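Ribonuclease T2 (Homo sapiens, PDB 3T0O) cleaves single-stranded RNA, preferentially between purine and uridine residues, and so degrades microbial RNA into products sensed by TLR8 in innate immunity. Local coordinates at residues I27-R32 against S79-S84; W19-C24 against R32-Y37; L59-D64 against N105-Y110; R53-N58 against H89-H94. All blocks are in the same frame, centred on the assembly; numbering follows the deposited sequence.

How the contacts relate
All four contacts belong to the RNase T2 fold and form two pairs. Contacts 1 and 2 have centres 11 Å apart, share Arg32 and are joined by the Cys24-Cys31 disulfide. Both use the loop before strand 39-45. Contacts 3 and 4 are also 11 Å apart, and Gln107 of contact 3 reaches the backbone of 53-58. The pairs are about 20 to 26 Å apart between centres. Along the chain contact 2 closes before contacts 3 and 4 open; the segments of contact 1 alternate with those of all three. The 53-58 loop packs on helix 84-98, and the 79-84 loop leads into it. That helix carries Glu90 and His94, likely active-site residues with His41 of strand 39-45.

Contact 1 (I27-R32 against S79-S84); sequences IQNDCR and SFPNRS
Two side-chain amides from the turn 27-32 hold the backbone oxygen of Ser79. Asn29 ND2 donates to Ser79 O at 2.8 Å. This bond is nearly straight (167°), and the oxygen lies in the plane of the Asn29 amide. Gln28 NE2 gives Ser79 O a second bond of 2.9 Å, more bent at 135°. Both donors stand above the carbonyl plane. Gln28 CG takes the crowded position between backbone N and carbonyl carbon (chi1 59°), which lays CG 3.8 Å from Ser79 CB.

The other grip is a salt bridge. Arg83 NE approaches Asp30 OD2 at 3.0 Å, near the guanidinium plane and on the syn lone pair. Arg83 NH2 adds a weak bond of 3.3 Å to Asp30 OD1. A water donates to Phe80 O and, weakly, to Asp30 OD2.

Asp75 forms the second shell on both sides. Its N donates to Asp30 OD2, and its carboxylate takes Ser79 N and Phe80 N. Cys31, next to Asp30, is tied to Cys24 by a disulfide. Asn82 OD1 accepts from Ser84 N at 3.1 Å, a cap at the start of the next helix.

The contact thus joins the loop between helix 20-23 and strand 39-45 to the loop between helix 66-72 and helix 84-98.

Contact 2 (W19-C24 against R32-Y37); sequences WPETVC and RDPPDY
Three proline rings shape this contact, which packs the short helix 20-23, just after strand 12-18, against the loop leading into strand 39-45. That strand carries the predicted active-site His41. Pro20, at the start of the helix, is the main bump. It presses into a hollow lined by Pro34, Pro35 and the backbone of Tyr37. Pro20 CB lies 3.8 Å from Pro34 CB and 3.7 Å from Pro35 CD. On the far side of the ring, Pro20 CD comes within 3.3 Å of Tyr37 O.

Pro34 is the bump in return. Its CG points into a notch between two side chains, 3.4 Å from Glu21 OE1 and 4.1 Å from Cys24 SG. A bend at chi2 (57°) carries the Glu21 carboxylate over to Pro34. Glu21 OE1 touches Pro34 CG by packing; its hydrogen bond is from Lys228 N. The Cys24-Cys31 disulfide closes the intervening loop.

Trp19 closes the other end. Its CG is anti to the backbone N (chi1 -178°), and the outer corner of the indole meets the backbone of 36-37, with CZ3 3.5 Å from Tyr37 C. Trp19 NE1 donates to Pro225 O.

A water lies over the centre of one face of the Trp19 ring. It accepts from Glu21 N at 2.9 Å and donates to Pro35 O at 2.7 Å.

No direct hydrogen bond crosses between the two segments. The contact therefore relies on apolar ring packing, with one water bridging a helix N-H and a proline carbonyl.

Contact 3 (L59-D64 against N105-Y110); sequences LEEIKD and NSQKKY
Ile62 makes the tight part of this contact, which joins the 3-10 segment before helix 66-72 to the N-terminal turn of helix 107-121. Ile62 CA lies 5.1 Å from Lys108 CA, so the two turns run close together. Ile62 CG2 packs 3.7 Å from Gln107 O, and Ile62 itself is buried, leaning on Phe57 and Met69. Beside it, the aliphatic part of Lys108 lies over the backbone, with CD 3.5 Å from Glu61 O. Glu61 reaches out with an extended chain and sets OE1 3.5 Å from Gln107 CB. Glu61 OE2 takes a weak bond from Asn58 ND2. Gln107 turns its own amide to another loop, where NE2 donates to Pro56 O and OE1 accepts from Asn58 N.

The other side is held by water. One water accepts from Lys108 N and donates to Glu61 OE1 at 2.7 Å. A second accepts from Gln107 N and donates to the same Glu61 OE1. The carboxylate is thus linked through water to two N-H groups at the start of the helix. Ser106 OG, at the N-cap, accepts from Lys109 N at 3.0 Å. Further out, Lys108 is bent at chi2 and chi4, and its NZ stays 3.8 Å from Asp64 OD2, a long salt bridge. A third water accepts from Lys108 NZ and from Asp64 N at 2.8 Å, and donates to Glu61 O.

No direct hydrogen bond joins the segments. The polar part is wet, and a carboxylate facing a helix N-terminus through water would be expected to favour its charged form.

Contact 4 (R53-N58 against H89-H94); sequences RSWPFN and HEWEKH. With NAG (2-acetamido-2-deoxy-beta-D-glucopyranose), chain B.
Trp91 carries this contact, and most of its side chain meets the loop 53-58. Its CG is anti to the backbone N (chi1 172°), which sends the indole from helix 84-98 toward that loop. CB starts against the Phe57 ring, 3.7 Å from CD1. CG lies near Phe57 CD1 as well. CD1 comes 3.4 Å from Phe57 N. NE1 then donates to Trp55 O at 2.9 Å (151°), with the oxygen in the plane of the indole. At the tip, CZ2 stands over the centre of the Trp55 ring system, 3.5 Å from Trp55 CE2. The six-membered rings of Trp55 and Trp91 form a T-shaped pair, planes at 80° and centroids 4.9 Å apart. The opposite face of Trp55 is covered by a NAG, whose O6 lies 3.4 Å from Trp55 CD2.

Glu92 supplies the second bond. Its OE2 accepts from Phe57 N at 2.9 Å on the anti lone pair, and also pairs with Lys88 NZ. Glu90 and His94, likely active-site residues, lie on the same helix.

Two hydrogen bonds to the loop backbone fix its path, while Trp55 is sandwiched between an indole edge and a sugar. The charge on Glu92 is probably balanced by Lys88.

Contact 1 (I27-R32 against S79-S84)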
# COMPACT_ATOMS: atom_id res chain seq x y z
N ILE A 27 6.69 16.50 8.45
CA ILE A 27 5.60 17.35 7.96
C ILE A 27 6.23 18.13 6.80
O ILE A 27 6.74 19.22 6.93
CB ILE A 27 5.03 18.31 9.04
CG1 ILE A 27 4.32 17.49 10.10
CG2 ILE A 27 4.04 19.39 8.37
CD1 ILE A 27 3.93 18.26 11.33
N GLN A 28 6.23 17.45 5.66
CA GLN A 28 6.79 17.94 4.43
C GLN A 28 6.18 17.26 3.23
O GLN A 28 5.80 16.12 3.27
CB GLN A 28 8.29 17.76 4.40
CG GLN A 28 8.74 16.36 4.53
CD GLN A 28 10.22 16.40 4.56
OE1 GLN A 28 10.79 17.33 5.14
NE2 GLN A 28 10.84 15.48 3.87
N ASN A 29 6.06 18.00 2.13
CA ASN A 29 5.62 17.45 0.87
C ASN A 29 4.31 16.74 0.99
O ASN A 29 3.34 17.35 1.53
CB ASN A 29 6.76 16.63 0.21
CG ASN A 29 7.99 17.47 0.06
OD1 ASN A 29 7.89 18.61 -0.41
ND2 ASN A 29 9.12 16.97 0.49
N ASP A 30 4.26 15.47 0.58
CA ASP A 30 2.99 14.76 0.60
C ASP A 30 2.43 14.57 2.03
O ASP A 30 1.21 14.34 2.19
CB ASP A 30 3.14 13.39 -0.12
CG ASP A 30 3.27 13.52 -1.64
OD1 ASP A 30 2.71 14.46 -2.20
OD2 ASP A 30 4.07 12.74 -2.24
N CYS A 31 3.28 14.65 3.06
CA CYS A 31 2.90 14.53 4.44
C CYS A 31 2.68 15.87 5.13
O CYS A 31 2.38 15.91 6.35
CB CYS A 31 4.00 13.74 5.23
SG CYS A 31 3.92 12.05 4.75
N ARG A 32 2.77 16.98 4.40
CA ARG A 32 2.46 18.24 5.08
C ARG A 32 1.01 18.32 5.50
O ARG A 32 0.71 18.72 6.62
CB ARG A 32 2.93 19.39 4.24
CG ARG A 32 2.65 20.69 4.93
CD ARG A 32 3.40 21.78 4.28
NE ARG A 32 4.87 21.65 4.33
CZ ARG A 32 5.67 22.01 5.33
NH1 ARG A 32 5.20 22.48 6.47
NH2 ARG A 32 6.98 21.88 5.16
N SER A 79 8.79 11.15 2.24
CA SER A 79 8.31 12.42 1.75
C SER A 79 9.43 13.23 1.15
O SER A 79 9.58 14.42 1.47
CB SER A 79 7.55 13.22 2.85
OG SER A 79 6.38 12.49 3.19
N PHE A 80 10.25 12.62 0.30
CA PHE A 80 11.31 13.35 -0.37
C PHE A 80 10.63 14.28 -1.39
O PHE A 80 9.52 13.98 -1.92
CB PHE A 80 12.18 12.33 -1.12
CG PHE A 80 13.01 11.42 -0.24
CD1 PHE A 80 13.84 11.96 0.76
CD2 PHE A 80 13.00 10.07 -0.45
CE1 PHE A 80 14.63 11.13 1.56
CE2 PHE A 80 13.87 9.23 0.34
CZ PHE A 80 14.63 9.77 1.32
N PRO A 81 11.28 15.38 -1.66
CA PRO A 81 10.73 16.37 -2.60
C PRO A 81 10.69 15.78 -3.99
O PRO A 81 9.74 16.03 -4.74
CB PRO A 81 11.66 17.56 -2.48
CG PRO A 81 12.85 17.15 -1.64
CD PRO A 81 12.45 15.83 -0.92
N ASN A 82 11.67 14.94 -4.30
CA ASN A 82 11.66 14.25 -5.56
C ASN A 82 10.84 12.98 -5.36
O ASN A 82 11.35 11.99 -4.83
CB ASN A 82 13.05 13.85 -5.95
CG ASN A 82 13.10 13.26 -7.33
OD1 ASN A 82 12.05 12.90 -7.92
ND2 ASN A 82 14.32 13.19 -7.90
N ARG A 83 9.57 13.01 -5.73
CA ARG A 83 8.67 11.90 -5.47
C ARG A 83 9.11 10.63 -6.23
O ARG A 83 8.79 9.49 -5.88
CB ARG A 83 7.26 12.34 -5.91
CG ARG A 83 6.18 11.68 -5.20
CD ARG A 83 4.83 12.19 -5.71
NE ARG A 83 4.36 13.46 -5.12
CZ ARG A 83 4.43 14.67 -5.70
NH1 ARG A 83 5.01 14.88 -6.89
NH2 ARG A 83 3.93 15.71 -5.04
N SER A 84 9.88 10.84 -7.28
CA SER A 84 10.27 9.72 -8.07
C SER A 84 11.32 8.84 -7.33
O SER A 84 11.52 7.69 -7.72
CB SER A 84 10.61 10.13 -9.51
OG SER A 84 11.96 10.45 -9.51
O HOH W 1 7.16 13.87 -2.72

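Contact 2 (W19-C24 against R32-Y37)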
# COMPACT_ATOMS: atom_id res chain seq x y z
N TRP A 19 -1.83 4.19 5.36
CA TRP A 19 -2.61 5.31 5.83
C TRP A 19 -1.65 6.43 6.12
O TRP A 19 -0.88 6.36 7.05
CB TRP A 19 -3.35 4.86 7.08
CG TRP A 19 -4.23 5.93 7.62
CD1 TRP A 19 -4.15 6.56 8.88
CD2 TRP A 19 -5.36 6.53 6.97
NE1 TRP A 19 -5.17 7.48 9.00
CE2 TRP A 19 -5.90 7.50 7.85
CE3 TRP A 19 -5.97 6.33 5.73
CZ2 TRP A 19 -7.03 8.27 7.53
CZ3 TRP A 19 -7.07 7.11 5.39
CH2 TRP A 19 -7.57 8.09 6.26
N PRO A 20 -1.67 7.46 5.29
CA PRO A 20 -0.65 8.51 5.42
C PRO A 20 -0.54 9.13 6.78
O PRO A 20 0.54 9.34 7.29
CB PRO A 20 -1.13 9.57 4.41
CG PRO A 20 -1.63 8.73 3.24
CD PRO A 20 -2.44 7.61 4.04
N GLU A 21 -1.62 9.40 7.46
CA GLU A 21 -1.45 10.04 8.77
C GLU A 21 -0.69 9.17 9.75
O GLU A 21 0.03 9.72 10.62
CB GLU A 21 -2.84 10.35 9.30
CG GLU A 21 -2.88 10.91 10.76
CD GLU A 21 -2.06 12.17 10.95
OE1 GLU A 21 -1.99 12.93 10.00
OE2 GLU A 21 -1.58 12.42 12.11
N THR A 22 -0.83 7.86 9.58
CA THR A 22 0.01 7.01 10.42
C THR A 22 1.45 6.90 9.98
O THR A 22 2.37 7.02 10.84
CB THR A 22 -0.56 5.63 10.46
OG1 THR A 22 -1.86 5.72 11.04
CG2 THR A 22 0.27 4.66 11.33
N VAL A 23 1.68 6.69 8.71
CA VAL A 23 3.02 6.40 8.26
C VAL A 23 3.91 7.61 8.00
O VAL A 23 5.16 7.46 7.93
CB VAL A 23 3.05 5.40 7.09
CG1 VAL A 23 2.37 4.03 7.47
CG2 VAL A 23 2.44 6.01 5.81
N CYS A 24 3.29 8.75 7.76
CA CYS A 24 4.08 9.96 7.53
C CYS A 24 5.07 10.16 8.66
O CYS A 24 4.77 9.99 9.86
CB CYS A 24 3.10 11.14 7.51
SG CYS A 24 2.36 11.36 5.88
N ARG A 32 2.77 16.98 4.40
CA ARG A 32 2.46 18.24 5.08
C ARG A 32 1.01 18.32 5.50
O ARG A 32 0.71 18.72 6.62
CB ARG A 32 2.93 19.39 4.24
CG ARG A 32 2.65 20.69 4.93
CD ARG A 32 3.40 21.78 4.28
NE ARG A 32 4.87 21.65 4.33
CZ ARG A 32 5.67 22.01 5.33
NH1 ARG A 32 5.20 22.48 6.47
NH2 ARG A 32 6.98 21.88 5.16
N ASP A 33 0.12 17.93 4.60
CA ASP A 33 -1.27 17.67 4.92
C ASP A 33 -1.51 16.26 4.39
O ASP A 33 -1.79 16.11 3.21
CB ASP A 33 -2.14 18.72 4.18
CG ASP A 33 -1.89 20.17 4.69
OD1 ASP A 33 -2.24 20.47 5.86
OD2 ASP A 33 -1.33 21.00 3.91
N PRO A 34 -1.37 15.25 5.24
CA PRO A 34 -1.44 13.86 4.75
C PRO A 34 -2.76 13.66 4.02
O PRO A 34 -3.83 14.10 4.50
CB PRO A 34 -1.39 13.04 6.02
CG PRO A 34 -0.61 13.96 7.02
CD PRO A 34 -1.05 15.31 6.68
N PRO A 35 -2.70 13.00 2.84
CA PRO A 35 -4.01 12.63 2.21
C PRO A 35 -4.94 11.91 3.19
O PRO A 35 -4.50 11.05 3.95
CB PRO A 35 -3.57 11.62 1.13
CG PRO A 35 -2.18 12.05 0.78
CD PRO A 35 -1.56 12.47 2.09
N ASP A 36 -6.23 12.20 3.07
CA ASP A 36 -7.19 11.58 3.93
C ASP A 36 -7.78 10.31 3.31
O ASP A 36 -8.98 9.93 3.55
CB ASP A 36 -8.30 12.59 4.27
CG ASP A 36 -9.11 12.98 3.06
OD1 ASP A 36 -10.14 13.71 3.22
OD2 ASP A 36 -8.75 12.61 1.93
N TYR A 37 -6.91 9.54 2.67
CA TYR A 37 -7.35 8.25 2.10
C TYR A 37 -6.16 7.33 2.03
O TYR A 37 -5.02 7.79 2.07
CB TYR A 37 -7.91 8.45 0.68
CG TYR A 37 -7.10 9.29 -0.25
CD1 TYR A 37 -6.14 8.70 -1.10
CD2 TYR A 37 -7.34 10.63 -0.36
CE1 TYR A 37 -5.44 9.44 -2.02
CE2 TYR A 37 -6.57 11.38 -1.26
CZ TYR A 37 -5.62 10.76 -2.02
OH TYR A 37 -4.96 11.57 -2.99
O HOH W 2 -4.23 9.69 6.25

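Contact 3 (L59-D64 against N105-Y110)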
# COMPACT_ATOMS: atom_id res chain seq x y z
N LEU A 59 11.66 7.18 -15.25
CA LEU A 59 10.46 7.95 -15.08
C LEU A 59 9.71 8.22 -16.41
O LEU A 59 8.49 8.17 -16.49
CB LEU A 59 10.81 9.24 -14.34
CG LEU A 59 9.64 10.12 -13.92
CD1 LEU A 59 8.75 9.38 -12.92
CD2 LEU A 59 10.26 11.41 -13.25
N GLU A 60 10.49 8.49 -17.44
CA GLU A 60 9.93 8.73 -18.77
C GLU A 60 8.94 7.66 -19.23
O GLU A 60 7.95 7.96 -19.91
CB GLU A 60 11.07 8.87 -19.79
CG GLU A 60 11.88 10.13 -19.55
N GLU A 61 9.18 6.40 -18.84
CA GLU A 61 8.33 5.27 -19.25
C GLU A 61 6.95 5.29 -18.68
O GLU A 61 6.01 4.69 -19.26
CB GLU A 61 9.00 3.98 -18.85
CG GLU A 61 10.20 3.72 -19.73
CD GLU A 61 10.86 2.38 -19.43
OE1 GLU A 61 10.13 1.42 -19.13
OE2 GLU A 61 12.11 2.30 -19.51
N ILE A 62 6.79 5.97 -17.55
CA ILE A 62 5.48 6.01 -16.87
C ILE A 62 4.91 7.43 -16.86
O ILE A 62 4.04 7.76 -16.07
CB ILE A 62 5.55 5.47 -15.44
CG1 ILE A 62 6.52 6.26 -14.57
CG2 ILE A 62 5.93 3.95 -15.48
CD1 ILE A 62 6.25 5.95 -13.01
N LYS A 63 5.45 8.29 -17.72
CA LYS A 63 5.01 9.69 -17.81
C LYS A 63 3.47 9.83 -17.83
O LYS A 63 2.90 10.72 -17.16
CB LYS A 63 5.68 10.36 -19.04
N ASP A 64 2.79 8.94 -18.56
CA ASP A 64 1.36 9.02 -18.72
C ASP A 64 0.64 8.73 -17.45
O ASP A 64 -0.53 9.06 -17.32
CB ASP A 64 0.85 8.08 -19.83
CG ASP A 64 1.34 8.51 -21.20
OD1 ASP A 64 2.01 9.56 -21.29
OD2 ASP A 64 1.05 7.81 -22.21
N ASN A 105 5.35 -6.91 -17.11
CA ASN A 105 6.70 -7.10 -17.64
C ASN A 105 7.35 -5.84 -18.24
O ASN A 105 8.31 -5.94 -19.01
CB ASN A 105 6.75 -8.33 -18.56
CG ASN A 105 6.21 -8.04 -19.94
OD1 ASN A 105 5.63 -6.98 -20.17
ND2 ASN A 105 6.34 -8.98 -20.85
N SER A 106 6.87 -4.67 -17.85
CA SER A 106 7.53 -3.43 -18.22
C SER A 106 7.23 -2.46 -17.11
O SER A 106 6.33 -2.70 -16.35
CB SER A 106 7.03 -2.88 -19.56
OG SER A 106 5.67 -2.40 -19.43
N GLN A 107 7.99 -1.38 -17.02
CA GLN A 107 7.69 -0.39 -16.03
C GLN A 107 6.26 0.12 -16.17
O GLN A 107 5.51 0.25 -15.16
CB GLN A 107 8.73 0.73 -15.97
CG GLN A 107 10.06 0.13 -15.52
CD GLN A 107 11.18 1.13 -15.46
OE1 GLN A 107 10.96 2.25 -15.05
NE2 GLN A 107 12.42 0.71 -15.85
N LYS A 108 5.87 0.45 -17.39
CA LYS A 108 4.54 1.00 -17.57
C LYS A 108 3.45 0.00 -17.16
O LYS A 108 2.43 0.38 -16.59
CB LYS A 108 4.35 1.47 -19.03
CG LYS A 108 2.99 2.02 -19.28
CD LYS A 108 2.79 3.37 -18.69
CE LYS A 108 1.57 4.08 -19.41
NZ LYS A 108 1.75 4.29 -20.88
N LYS A 109 3.67 -1.26 -17.48
CA LYS A 109 2.65 -2.27 -17.21
C LYS A 109 2.57 -2.54 -15.72
O LYS A 109 1.48 -2.64 -15.17
CB LYS A 109 2.96 -3.56 -17.98
CG LYS A 109 2.55 -3.43 -19.43
CD LYS A 109 3.16 -4.56 -20.30
CE LYS A 109 2.49 -5.89 -20.00
NZ LYS A 109 3.04 -6.89 -21.07
N TYR A 110 3.72 -2.64 -15.05
CA TYR A 110 3.74 -2.84 -13.63
C TYR A 110 3.07 -1.68 -12.87
O TYR A 110 2.21 -1.89 -12.03
CB TYR A 110 5.23 -2.96 -13.20
CG TYR A 110 5.41 -2.96 -11.72
CD1 TYR A 110 5.10 -4.09 -10.99
CD2 TYR A 110 5.88 -1.84 -11.06
CE1 TYR A 110 5.28 -4.13 -9.60
CE2 TYR A 110 6.05 -1.88 -9.68
CZ TYR A 110 5.79 -3.07 -9.00
OH TYR A 110 5.96 -3.11 -7.61
O HOH W 3 7.56 0.73 -19.63
O HOH W 4 10.32 -1.02 -18.76
O HOH W 5 3.53 6.60 -19.97

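Contact 4 (R53-N58 against H89-H94)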
# COMPACT_ATOMS: atom_id res chain seq x y z
N ARG A 53 19.55 -5.47 -11.13
CA ARG A 53 20.22 -4.20 -10.87
C ARG A 53 20.53 -3.43 -12.17
O ARG A 53 20.73 -2.19 -12.12
CB ARG A 53 21.49 -4.44 -10.03
N SER A 54 20.53 -4.13 -13.31
CA SER A 54 20.71 -3.55 -14.64
C SER A 54 19.46 -3.01 -15.28
O SER A 54 19.51 -2.68 -16.48
CB SER A 54 21.30 -4.56 -15.63
OG SER A 54 22.50 -5.12 -15.10
N TRP A 55 18.34 -2.95 -14.55
CA TRP A 55 17.11 -2.42 -15.16
C TRP A 55 16.60 -1.26 -14.33
O TRP A 55 15.68 -1.39 -13.55
CB TRP A 55 16.04 -3.51 -15.23
CG TRP A 55 14.86 -3.24 -16.10
CD1 TRP A 55 14.55 -2.08 -16.77
CD2 TRP A 55 13.76 -4.13 -16.30
NE1 TRP A 55 13.35 -2.22 -17.40
CE2 TRP A 55 12.84 -3.47 -17.13
CE3 TRP A 55 13.47 -5.44 -15.85
CZ2 TRP A 55 11.67 -4.08 -17.57
CZ3 TRP A 55 12.31 -6.04 -16.27
CH2 TRP A 55 11.39 -5.35 -17.10
N PRO A 56 17.24 -0.11 -14.46
CA PRO A 56 16.90 1.01 -13.61
C PRO A 56 15.52 1.58 -13.91
O PRO A 56 15.02 1.50 -15.05
CB PRO A 56 17.98 2.04 -13.94
CG PRO A 56 18.39 1.68 -15.37
CD PRO A 56 18.37 0.20 -15.35
N PHE A 57 14.97 2.17 -12.87
CA PHE A 57 13.75 2.97 -13.01
C PHE A 57 13.99 4.05 -14.05
O PHE A 57 15.05 4.68 -14.09
CB PHE A 57 13.46 3.63 -11.68
CG PHE A 57 12.22 4.43 -11.68
CD1 PHE A 57 11.00 3.83 -11.97
CD2 PHE A 57 12.27 5.82 -11.52
CE1 PHE A 57 9.80 4.59 -12.02
CE2 PHE A 57 11.09 6.58 -11.54
CZ PHE A 57 9.86 5.99 -11.76
N ASN A 58 12.96 4.27 -14.87
CA ASN A 58 13.01 5.28 -15.92
C ASN A 58 11.65 6.01 -15.87
O ASN A 58 10.62 5.53 -16.37
CB ASN A 58 13.26 4.63 -17.27
CG ASN A 58 13.34 5.64 -18.39
OD1 ASN A 58 13.11 6.83 -18.15
ND2 ASN A 58 13.65 5.19 -19.61
N HIS A 89 12.58 3.34 -5.93
CA HIS A 89 12.79 2.29 -4.92
C HIS A 89 11.82 1.13 -5.14
O HIS A 89 12.22 -0.04 -5.15
CB HIS A 89 12.58 2.89 -3.51
CG HIS A 89 12.59 1.87 -2.42
ND1 HIS A 89 13.76 1.42 -1.84
CD2 HIS A 89 11.58 1.23 -1.78
CE1 HIS A 89 13.47 0.51 -0.93
NE2 HIS A 89 12.16 0.38 -0.86
N GLU A 90 10.57 1.45 -5.39
CA GLU A 90 9.57 0.41 -5.57
C GLU A 90 9.88 -0.37 -6.83
O GLU A 90 9.70 -1.61 -6.85
CB GLU A 90 8.18 0.99 -5.66
CG GLU A 90 7.77 1.54 -4.25
CD GLU A 90 7.63 0.47 -3.18
OE1 GLU A 90 7.06 -0.62 -3.44
OE2 GLU A 90 8.14 0.72 -2.07
N TRP A 91 10.22 0.33 -7.92
CA TRP A 91 10.57 -0.39 -9.13
C TRP A 91 11.77 -1.34 -8.92
O TRP A 91 11.75 -2.51 -9.30
CB TRP A 91 10.91 0.58 -10.27
CG TRP A 91 11.47 -0.23 -11.46
CD1 TRP A 91 12.79 -0.30 -11.87
CD2 TRP A 91 10.76 -1.19 -12.24
NE1 TRP A 91 12.91 -1.16 -12.91
CE2 TRP A 91 11.69 -1.75 -13.13
CE3 TRP A 91 9.44 -1.64 -12.27
CZ2 TRP A 91 11.34 -2.75 -14.09
CZ3 TRP A 91 9.07 -2.58 -13.29
CH2 TRP A 91 10.02 -3.15 -14.12
N GLU A 92 12.84 -0.84 -8.33
CA GLU A 92 14.10 -1.57 -8.27
C GLU A 92 13.97 -2.76 -7.29
O GLU A 92 14.42 -3.91 -7.58
CB GLU A 92 15.25 -0.54 -8.03
CG GLU A 92 15.30 0.43 -9.27
CD GLU A 92 16.45 1.45 -9.39
OE1 GLU A 92 17.25 1.61 -8.43
OE2 GLU A 92 16.57 2.10 -10.48
N LYS A 93 13.25 -2.51 -6.19
CA LYS A 93 13.09 -3.54 -5.19
C LYS A 93 12.06 -4.58 -5.59
O LYS A 93 12.28 -5.74 -5.35
CB LYS A 93 12.75 -2.96 -3.84
CG LYS A 93 12.79 -3.95 -2.66
CD LYS A 93 12.52 -3.21 -1.34
CE LYS A 93 12.94 -4.01 -0.10
NZ LYS A 93 14.45 -4.13 0.04
N HIS A 94 10.95 -4.15 -6.19
CA HIS A 94 9.81 -5.03 -6.35
C HIS A 94 9.43 -5.27 -7.80
O HIS A 94 9.17 -6.40 -8.21
CB HIS A 94 8.59 -4.45 -5.60
CG HIS A 94 8.84 -4.26 -4.14
ND1 HIS A 94 9.12 -5.31 -3.29
CD2 HIS A 94 8.95 -3.12 -3.41
CE1 HIS A 94 9.33 -4.82 -2.07
NE2 HIS A 94 9.22 -3.50 -2.12
C1 NAG B . 17.35 -7.20 -16.66
C2 NAG B . 17.07 -8.56 -17.30
C3 NAG B . 17.39 -8.50 -18.81
C4 NAG B . 16.73 -7.30 -19.51
C5 NAG B . 17.08 -6.04 -18.72
C6 NAG B . 16.28 -4.82 -19.21
C7 NAG B . 17.27 -10.54 -15.93
C8 NAG B . 18.13 -11.58 -15.28
N2 NAG B . 17.89 -9.59 -16.66
O3 NAG B . 17.12 -9.72 -19.50
O4 NAG B . 17.26 -7.13 -20.80
O5 NAG B . 16.62 -6.24 -17.39
O6 NAG B . 14.93 -5.22 -19.32
O7 NAG B . 16.08 -10.57 -15.83